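Local structure of serine hydrolase CCSP0084 (Cycloclasticus sp. P1, 4I3F) at residues P93-W99 / Q213-S219; K144-P150 / Q242-H247. The protein is a serine hydrolase of the alpha/beta hydrolase fold, probably acting as an esterase and on meta-cleavage products of aromatic hydrocarbon breakdown. One frame throughout, in Å; residues are numbered along the deposited sequence.

How the contacts relate
Contact 2 lies within the central sheet of the alpha/beta hydrolase fold, whereas contact 1 sits between the start of helix 96-113 and the end of helix 208-217. The two are tied by chain order: the largely helical excursion that leaves strand 142-148 and returns at strand 243-248 carries 213-219, and is probably the cap usual in this family. Contact 2 thus joins the strand at which that excursion begins to the one at which it ends, and contact 1 fastens part of it to the rest of the fold. Their centres are about 24 Å apart and their nearest atoms about 11 Å. The side chains of Phe218 and Leu147 each come near, without touching, the probable nucleophile elbow (Gly123, Ser125 and Gly127).

Contact 1 (P93-W99 / Q213-S219); sequences PNGTSHW and QFEAMFS
Met217 lies across one face of the Trp99 indole in a Met-aromatic contact that helps fasten helix 208-217, probably part of the cap of this alpha/beta hydrolase, to the start of helix 96-113. Met217 CG does the touching: it stands 3.8 Å from the centroid of the Trp99 five-membered ring, only 10° off the normal, a CH-pi contact. The extended chain then carries Met217 SD above the Trp99 six-membered ring, 5.1 Å from its centroid and more distant. Met217 CA also approaches Trp99 CD1, at 3.4 Å over the same face, while Pro93 CD lies on the opposite face, so the indole is sandwiched. Its rotation is further fixed by Trp99 NE1, which donates to Pro93 O at 2.8 Å from above the carbonyl plane. Replacing Trp99 by a leucine would probably leave Pro93 O without this donor and Met217 without its flat support. At the ring edge, CH2 meets Gln213 OE1, an oxygen already bonded to His89 N. Ala216 points its CB at the neighbouring loop, with Ala216 CB 3.3 Å from Pro93 O, and Ala216 O accepts from Gly95 N at 3.2 Å, nearly straight along C=O. One residue further along both segments, a chi1 of -50° sets Thr96 OG1 beside its backbone N and turns it toward the end of helix 208-217, where it donates to Met217 O at 2.7 Å, in the carbonyl plane.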
ATOM      1  N   PRO A  93       3.956  19.088  -0.618  1.00 16.85           N
ATOM      2  CA  PRO A  93       5.356  19.450  -0.388  1.00 15.67           C
ATOM      3  C   PRO A  93       6.254  18.607  -1.280  1.00 18.17           C
ATOM      4  O   PRO A  93       5.752  17.744  -2.001  1.00 14.93           O
ATOM      5  CB  PRO A  93       5.566  19.034   1.064  1.00 16.27           C
ATOM      6  CG  PRO A  93       4.732  17.780   1.188  1.00 17.22           C
ATOM      7  CD  PRO A  93       3.485  18.063   0.333  1.00 15.80           C
ATOM      8  N   ASN A  94       7.560  18.858  -1.241  1.00 18.76           N
ATOM      9  CA  ASN A  94       8.507  17.945  -1.861  1.00 18.62           C
ATOM     10  C   ASN A  94       9.316  17.208  -0.805  1.00 25.75           C
ATOM     11  O   ASN A  94       9.538  17.724   0.293  1.00 26.36           O
ATOM     12  CB  ASN A  94       9.425  18.680  -2.843  1.00 25.12           C
ATOM     13  CG  ASN A  94       8.740  18.974  -4.173  1.00 35.50           C
ATOM     14  OD1 ASN A  94       7.933  19.893  -4.279  1.00 37.13           O
ATOM     15  ND2 ASN A  94       9.064  18.190  -5.193  1.00 42.79           N
ATOM     16  N   GLY A  95       9.739  15.989  -1.127  1.00 20.14           N
ATOM     17  CA  GLY A  95      10.535  15.198  -0.205  1.00 22.24           C
ATOM     18  C   GLY A  95       9.714  14.078   0.391  1.00 18.20           C
ATOM     19  O   GLY A  95       8.605  14.305   0.883  1.00 15.24           O
ATOM     20  N   THR A  96      10.253  12.867   0.361  1.00 17.61           N
ATOM     21  CA  THR A  96       9.494  11.711   0.807  1.00 13.40           C
ATOM     22  C   THR A  96       9.189  11.774   2.300  1.00 15.04           C
ATOM     23  O   THR A  96       8.085  11.419   2.710  1.00 16.91           O
ATOM     24  CB  THR A  96      10.192  10.397   0.431  1.00 15.24           C
ATOM     25  OG1 THR A  96      10.539  10.448  -0.957  1.00 17.21           O
ATOM     26  CG2 THR A  96       9.266   9.212   0.663  1.00 14.92           C
ATOM     27  N   SER A  97      10.133  12.257   3.109  1.00 13.62           N
ATOM     28  CA  SER A  97       9.889  12.262   4.555  1.00 17.21           C
ATOM     29  C   SER A  97       8.648  13.094   4.910  1.00 15.19           C
ATOM     30  O   SER A  97       7.874  12.733   5.802  1.00 16.07           O
ATOM     31  CB  SER A  97      11.117  12.740   5.334  1.00 18.49           C
ATOM     32  OG  SER A  97      11.343  14.118   5.157  1.00 27.62           O
ATOM     33  N   HIS A  98       8.448  14.190   4.186  1.00 14.44           N
ATOM     34  CA  HIS A  98       7.300  15.058   4.421  1.00 16.25           C
ATOM     35  C   HIS A  98       5.994  14.444   3.960  1.00 17.77           C
ATOM     36  O   HIS A  98       4.940  14.708   4.544  1.00 17.21           O
ATOM     37  CB  HIS A  98       7.551  16.407   3.762  1.00 15.15           C
ATOM     38  CG  HIS A  98       8.881  16.974   4.123  1.00 16.09           C
ATOM     39  ND1 HIS A  98       9.218  17.273   5.424  1.00 21.30           N
ATOM     40  CD2 HIS A  98       9.977  17.239   3.375  1.00 22.53           C
ATOM     41  CE1 HIS A  98      10.459  17.727   5.459  1.00 26.57           C
ATOM     42  NE2 HIS A  98      10.942  17.716   4.229  1.00 25.24           N
ATOM     43  N   TRP A  99       6.055  13.612   2.925  1.00 11.55           N
ATOM     44  CA  TRP A  99       4.858  12.916   2.482  1.00 12.21           C
ATOM     45  C   TRP A  99       4.489  11.820   3.473  1.00 12.03           C
ATOM     46  O   TRP A  99       3.312  11.605   3.747  1.00 12.94           O
ATOM     47  CB  TRP A  99       5.024  12.377   1.060  1.00 12.09           C
ATOM     48  CG  TRP A  99       4.764  13.423   0.038  1.00 11.20           C
ATOM     49  CD1 TRP A  99       5.686  14.236  -0.557  1.00 12.88           C
ATOM     50  CD2 TRP A  99       3.488  13.812  -0.488  1.00 15.39           C
ATOM     51  NE1 TRP A  99       5.064  15.095  -1.427  1.00 16.71           N
ATOM     52  CE2 TRP A  99       3.714  14.847  -1.410  1.00 12.83           C
ATOM     53  CE3 TRP A  99       2.178  13.365  -0.282  1.00 15.91           C
ATOM     54  CZ2 TRP A  99       2.679  15.456  -2.127  1.00 12.45           C
ATOM     55  CZ3 TRP A  99       1.146  13.977  -0.987  1.00 11.65           C
ATOM     56  CH2 TRP A  99       1.405  15.007  -1.902  1.00 13.84           C
ATOM     57  N   GLN A 213       1.802  15.636  -8.130  1.00 18.88           N
ATOM     58  CA  GLN A 213       2.019  15.237  -6.751  1.00 16.44           C
ATOM     59  C   GLN A 213       2.875  13.967  -6.632  1.00 15.61           C
ATOM     60  O   GLN A 213       3.646  13.832  -5.686  1.00 16.76           O
ATOM     61  CB  GLN A 213       0.686  15.163  -6.001  1.00 16.21           C
ATOM     62  CG  GLN A 213      -0.105  16.464  -6.171  1.00 17.92           C
ATOM     63  CD  GLN A 213      -1.100  16.728  -5.057  1.00 17.62           C
ATOM     64  OE1 GLN A 213      -1.282  15.906  -4.161  1.00 16.65           O
ATOM     65  NE2 GLN A 213      -1.754  17.886  -5.116  1.00 18.50           N
ATOM     66  N   PHE A 214       2.784  13.056  -7.603  1.00 16.96           N
ATOM     67  CA  PHE A 214       3.633  11.862  -7.595  1.00 15.17           C
ATOM     68  C   PHE A 214       5.093  12.279  -7.757  1.00 14.81           C
ATOM     69  O   PHE A 214       5.982  11.736  -7.097  1.00 18.13           O
ATOM     70  CB  PHE A 214       3.230  10.907  -8.731  1.00 13.90           C
ATOM     71  CG  PHE A 214       3.936   9.569  -8.694  1.00 14.72           C
ATOM     72  CD1 PHE A 214       3.383   8.501  -8.005  1.00 15.85           C
ATOM     73  CD2 PHE A 214       5.139   9.381  -9.360  1.00 16.14           C
ATOM     74  CE1 PHE A 214       4.026   7.267  -7.972  1.00 20.12           C
ATOM     75  CE2 PHE A 214       5.791   8.157  -9.326  1.00 18.82           C
ATOM     76  CZ  PHE A 214       5.237   7.101  -8.637  1.00 17.10           C
ATOM     77  N   GLU A 215       5.339  13.236  -8.644  1.00 15.80           N
ATOM     78  CA  GLU A 215       6.690  13.750  -8.847  1.00 17.78           C
ATOM     79  C   GLU A 215       7.245  14.368  -7.566  1.00 18.30           C
ATOM     80  O   GLU A 215       8.440  14.280  -7.285  1.00 20.98           O
ATOM     81  CB  GLU A 215       6.710  14.785  -9.978  1.00 21.95           C
ATOM     82  CG  GLU A 215       6.411  14.205 -11.358  1.00 22.33           C
ATOM     83  CD  GLU A 215       6.386  15.270 -12.448  1.00 32.88           C
ATOM     84  OE1 GLU A 215       6.874  14.990 -13.559  1.00 32.17           O
ATOM     85  OE2 GLU A 215       5.870  16.381 -12.200  1.00 32.99           O
ATOM     86  N   ALA A 216       6.366  14.993  -6.790  1.00 20.01           N
ATOM     87  CA  ALA A 216       6.783  15.671  -5.570  1.00 22.43           C
ATOM     88  C   ALA A 216       7.110  14.694  -4.438  1.00 18.58           C
ATOM     89  O   ALA A 216       7.955  14.990  -3.586  1.00 18.71           O
ATOM     90  CB  ALA A 216       5.725  16.672  -5.133  1.00 21.52           C
ATOM     91  N   MET A 217       6.442  13.540  -4.432  1.00 19.10           N
ATOM     92  CA  MET A 217       6.646  12.528  -3.395  1.00 19.54           C
ATOM     93  C   MET A 217       8.041  11.950  -3.390  1.00 21.83           C
ATOM     94  O   MET A 217       8.574  11.611  -2.329  1.00 16.61           O
ATOM     95  CB  MET A 217       5.719  11.348  -3.620  1.00 19.72           C
ATOM     96  CG  MET A 217       4.289  11.650  -3.439  1.00 15.43           C
ATOM     97  SD  MET A 217       3.325  10.277  -4.067  1.00 15.68           S
ATOM     98  CE  MET A 217       1.721  11.083  -4.013  1.00 15.66           C
ATOM     99  N   PHE A 218       8.607  11.782  -4.580  1.00 17.07           N
ATOM    100  CA  PHE A 218       9.882  11.104  -4.713  1.00 19.00           C
ATOM    101  C   PHE A 218      10.886  11.996  -5.423  1.00 24.75           C
ATOM    102  O   PHE A 218      11.761  11.516  -6.142  1.00 27.38           O
ATOM    103  CB  PHE A 218       9.690   9.760  -5.426  1.00 23.65           C
ATOM    104  CG  PHE A 218       8.616   8.902  -4.799  1.00 17.49           C
ATOM    105  CD1 PHE A 218       8.802   8.364  -3.534  1.00 15.47           C
ATOM    106  CD2 PHE A 218       7.413   8.677  -5.455  1.00 17.14           C
ATOM    107  CE1 PHE A 218       7.817   7.593  -2.935  1.00 18.95           C
ATOM    108  CE2 PHE A 218       6.421   7.897  -4.870  1.00 16.53           C
ATOM    109  CZ  PHE A 218       6.625   7.357  -3.606  1.00 19.33           C
ATOM    110  N   SER A 219      10.760  13.299  -5.177  1.00 20.60           N
ATOM    111  CA  SER A 219      11.605  14.314  -5.805  1.00 23.22           C
ATOM    112  C   SER A 219      13.082  14.189  -5.423  1.00 25.28           C
ATOM    113  O   SER A 219      13.960  14.673  -6.138  1.00 28.82           O
ATOM    114  CB  SER A 219      11.103  15.717  -5.452  1.00 24.80           C
ATOM    115  OG  SER A 219      11.120  15.928  -4.054  1.00 27.85           O
TER

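Contact 2 (K144-P150 / Q242-H247); sequences KAVLMGP and QMLVTH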
ATOM      1  N   LYS A 144      -4.257  -5.735  14.576  1.00 12.41           N
ATOM      2  CA  LYS A 144      -3.317  -6.552  13.800  1.00  9.06           C
ATOM      3  C   LYS A 144      -2.944  -5.886  12.491  1.00  8.48           C
ATOM      4  O   LYS A 144      -3.730  -5.114  11.934  1.00 10.03           O
ATOM      5  CB  LYS A 144      -3.915  -7.920  13.479  1.00  9.96           C
ATOM      6  CG  LYS A 144      -4.021  -8.880  14.646  1.00 14.55           C
ATOM      7  CD  LYS A 144      -4.651 -10.173  14.147  1.00 17.54           C
ATOM      8  CE  LYS A 144      -4.066 -11.401  14.820  1.00 26.68           C
ATOM      9  NZ  LYS A 144      -4.743 -11.730  16.104  1.00 23.93           N
ATOM     10  N   ALA A 145      -1.760  -6.224  11.985  1.00  9.33           N
ATOM     11  CA  ALA A 145      -1.255  -5.653  10.737  1.00  8.39           C
ATOM     12  C   ALA A 145      -0.817  -6.727   9.752  1.00  9.60           C
ATOM     13  O   ALA A 145      -0.176  -7.713  10.131  1.00 10.71           O
ATOM     14  CB  ALA A 145      -0.102  -4.689  11.012  1.00 10.86           C
ATOM     15  N   VAL A 146      -1.162  -6.525   8.485  1.00  8.32           N
ATOM     16  CA  VAL A 146      -0.638  -7.340   7.395  1.00  9.65           C
ATOM     17  C   VAL A 146       0.134  -6.432   6.453  1.00 12.02           C
ATOM     18  O   VAL A 146      -0.400  -5.424   5.984  1.00 10.79           O
ATOM     19  CB  VAL A 146      -1.765  -8.030   6.614  1.00  8.06           C
ATOM     20  CG1 VAL A 146      -1.205  -8.682   5.330  1.00 11.80           C
ATOM     21  CG2 VAL A 146      -2.443  -9.080   7.480  1.00 11.60           C
ATOM     22  N   LEU A 147       1.392  -6.777   6.185  1.00  7.91           N
ATOM     23  CA  LEU A 147       2.176  -6.053   5.186  1.00  9.25           C
ATOM     24  C   LEU A 147       2.301  -6.917   3.936  1.00  9.75           C
ATOM     25  O   LEU A 147       2.284  -8.156   4.017  1.00  9.95           O
ATOM     26  CB  LEU A 147       3.570  -5.711   5.722  1.00  8.77           C
ATOM     27  CG  LEU A 147       3.618  -4.968   7.059  1.00 12.67           C
ATOM     28  CD1 LEU A 147       5.073  -4.661   7.464  1.00 10.52           C
ATOM     29  CD2 LEU A 147       2.763  -3.690   7.023  1.00 10.17           C
ATOM     30  N   MET A 148       2.401  -6.265   2.781  1.00  7.11           N
ATOM     31  CA  MET A 148       2.552  -6.965   1.511  1.00  8.13           C
ATOM     32  C   MET A 148       3.627  -6.242   0.723  1.00 10.17           C
ATOM     33  O   MET A 148       3.406  -5.129   0.231  1.00 11.04           O
ATOM     34  CB  MET A 148       1.240  -6.954   0.722  1.00 11.50           C
ATOM     35  CG  MET A 148       1.203  -7.968  -0.403  1.00 15.14           C
ATOM     36  SD  MET A 148      -0.047  -7.556  -1.654  1.00 22.64           S
ATOM     37  CE  MET A 148       0.743  -6.179  -2.481  1.00 23.75           C
ATOM     38  N   GLY A 149       4.797  -6.862   0.627  1.00 11.22           N
ATOM     39  CA  GLY A 149       5.936  -6.257  -0.052  1.00  8.89           C
ATOM     40  C   GLY A 149       6.211  -4.845   0.415  1.00 11.83           C
ATOM     41  O   GLY A 149       6.308  -3.929  -0.400  1.00 12.36           O
ATOM     42  N   PRO A 150       6.352  -4.657   1.732  1.00 10.96           N
ATOM     43  CA  PRO A 150       6.441  -3.307   2.280  1.00  8.38           C
ATOM     44  C   PRO A 150       7.802  -2.635   2.081  1.00  9.84           C
ATOM     45  O   PRO A 150       8.834  -3.303   2.071  1.00 12.81           O
ATOM     46  CB  PRO A 150       6.207  -3.539   3.781  1.00  9.33           C
ATOM     47  CG  PRO A 150       6.819  -4.881   4.032  1.00 11.24           C
ATOM     48  CD  PRO A 150       6.497  -5.691   2.778  1.00 12.37           C
ATOM     49  N   GLN A 242       0.629  -7.729  16.703  1.00 12.21           N
ATOM     50  CA  GLN A 242       0.637  -9.001  15.978  1.00  9.28           C
ATOM     51  C   GLN A 242       0.611  -8.693  14.489  1.00 10.50           C
ATOM     52  O   GLN A 242      -0.229  -7.908  14.017  1.00 11.98           O
ATOM     53  CB  GLN A 242      -0.578  -9.848  16.361  1.00 15.27           C
ATOM     54  CG  GLN A 242      -0.700 -10.123  17.858  1.00 20.02           C
ATOM     55  CD  GLN A 242       0.410 -11.011  18.383  1.00 25.77           C
ATOM     56  OE1 GLN A 242       0.883 -11.901  17.684  1.00 23.83           O
ATOM     57  NE2 GLN A 242       0.834 -10.768  19.618  1.00 29.31           N
ATOM     58  N   MET A 243       1.535  -9.291  13.742  1.00  8.74           N
ATOM     59  CA  MET A 243       1.742  -8.888  12.359  1.00 11.34           C
ATOM     60  C   MET A 243       1.971 -10.083  11.453  1.00 10.54           C
ATOM     61  O   MET A 243       2.529 -11.101  11.879  1.00 10.68           O
ATOM     62  CB  MET A 243       2.950  -7.938  12.276  1.00 10.01           C
ATOM     63  CG  MET A 243       3.228  -7.369  10.891  1.00 11.37           C
ATOM     64  SD  MET A 243       4.729  -6.364  10.918  1.00 11.69           S
ATOM     65  CE  MET A 243       4.189  -4.917  11.818  1.00 13.91           C
ATOM     66  N   LEU A 244       1.509  -9.961  10.211  1.00  9.60           N
ATOM     67  CA  LEU A 244       1.858 -10.903   9.156  1.00  7.72           C
ATOM     68  C   LEU A 244       2.510 -10.137   8.015  1.00  7.92           C
ATOM     69  O   LEU A 244       1.896  -9.239   7.423  1.00 11.24           O
ATOM     70  CB  LEU A 244       0.616 -11.637   8.644  1.00  9.19           C
ATOM     71  CG  LEU A 244       0.846 -12.584   7.462  1.00 10.30           C
ATOM     72  CD1 LEU A 244       1.834 -13.690   7.805  1.00 13.70           C
ATOM     73  CD2 LEU A 244      -0.479 -13.172   6.996  1.00 11.03           C
ATOM     74  N   VAL A 245       3.768 -10.467   7.724  1.00  8.69           N
ATOM     75  CA  VAL A 245       4.462  -9.866   6.585  1.00  7.67           C
ATOM     76  C   VAL A 245       4.387 -10.850   5.428  1.00 11.61           C
ATOM     77  O   VAL A 245       4.861 -11.982   5.543  1.00 10.80           O
ATOM     78  CB  VAL A 245       5.929  -9.585   6.922  1.00 10.95           C
ATOM     79  CG1 VAL A 245       6.668  -9.012   5.702  1.00  8.14           C
ATOM     80  CG2 VAL A 245       6.026  -8.634   8.131  1.00 10.67           C
ATOM     81  N   THR A 246       3.783 -10.429   4.317  1.00  7.83           N
ATOM     82  CA  THR A 246       3.723 -11.269   3.125  1.00  8.97           C
ATOM     83  C   THR A 246       4.606 -10.667   2.054  1.00 12.40           C
ATOM     84  O   THR A 246       4.767  -9.452   1.988  1.00 11.06           O
ATOM     85  CB  THR A 246       2.295 -11.441   2.593  1.00  9.94           C
ATOM     86  OG1 THR A 246       1.783 -10.186   2.120  1.00 11.51           O
ATOM     87  CG2 THR A 246       1.383 -11.975   3.702  1.00  9.05           C
ATOM     88  N   HIS A 247       5.200 -11.516   1.228  1.00  8.58           N
ATOM     89  CA  HIS A 247       6.101 -11.023   0.197  1.00  7.71           C
ATOM     90  C   HIS A 247       6.171 -11.998  -0.950  1.00  9.74           C
ATOM     91  O   HIS A 247       6.078 -13.213  -0.760  1.00 10.32           O
ATOM     92  CB  HIS A 247       7.504 -10.835   0.773  1.00 10.15           C
ATOM     93  CG  HIS A 247       8.271  -9.709   0.149  1.00 12.53           C
ATOM     94  ND1 HIS A 247       8.446  -8.497   0.780  1.00 11.21           N
ATOM     95  CD2 HIS A 247       8.920  -9.613  -1.036  1.00  8.28           C
ATOM     96  CE1 HIS A 247       9.156  -7.694   0.005  1.00  9.78           C
ATOM     97  NE2 HIS A 247       9.462  -8.350  -1.101  1.00  9.04           N
TER
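Thr246 grips Leu147 O twice, through its backbone N-H and through its side-chain hydroxyl. Followed outward, Thr246 CB lies 3.6 Å from Leu147 O. At the branch, a chi1 of 66° sets OG1 between the backbone N and the carbonyl carbon, and this turns the hydroxyl back onto the neighbouring strand. Thr246 OG1 donates to Leu147 O at 2.8 Å, in the carbonyl plane and on a lone pair; Thr246 N reaches the same oxygen at 2.7 Å, but tilted 34° from that plane. Thr246 OG1 also packs on Met148 CG at 3.4 Å. The methyl branch, Thr246 CG2, lies 3.9 Å from the same Leu147 O, with Val146 CG1 further off. The backbone bond belongs to a parallel pair, strands 142-148 and 243-248, whose short segments run 12° apart in the central sheet of the alpha/beta hydrolase fold; strand 142-148 is also bonded to strand 119-124 on its other side. In this fold the acid of the catalytic triad usually follows the strand equivalent to 243-248. The ladder runs from Ala145 N, bonded to Gln242 O, through Leu244 N with Ala145 O and Leu147 N with Leu244 O, to Gly149 N with Thr246 O. Val146 and Met148 pack against helix 286-298. On the other face, toward helix 126-137, Leu147 CD1 touches Met243 SD at 3.9 Å and Val245 CG2 at 4.1 Å, while Val245 itself leans on helix 257-265. Beyond the strand end, Gly149, with positive phi, folds the chain back so that Pro150 comes to lie beside Val245, and Gly149 CA is within 3.5 Å of His247 ND1; that nitrogen is buried without a polar partner, whereas His247 NE2 is bonded to Ile254 O.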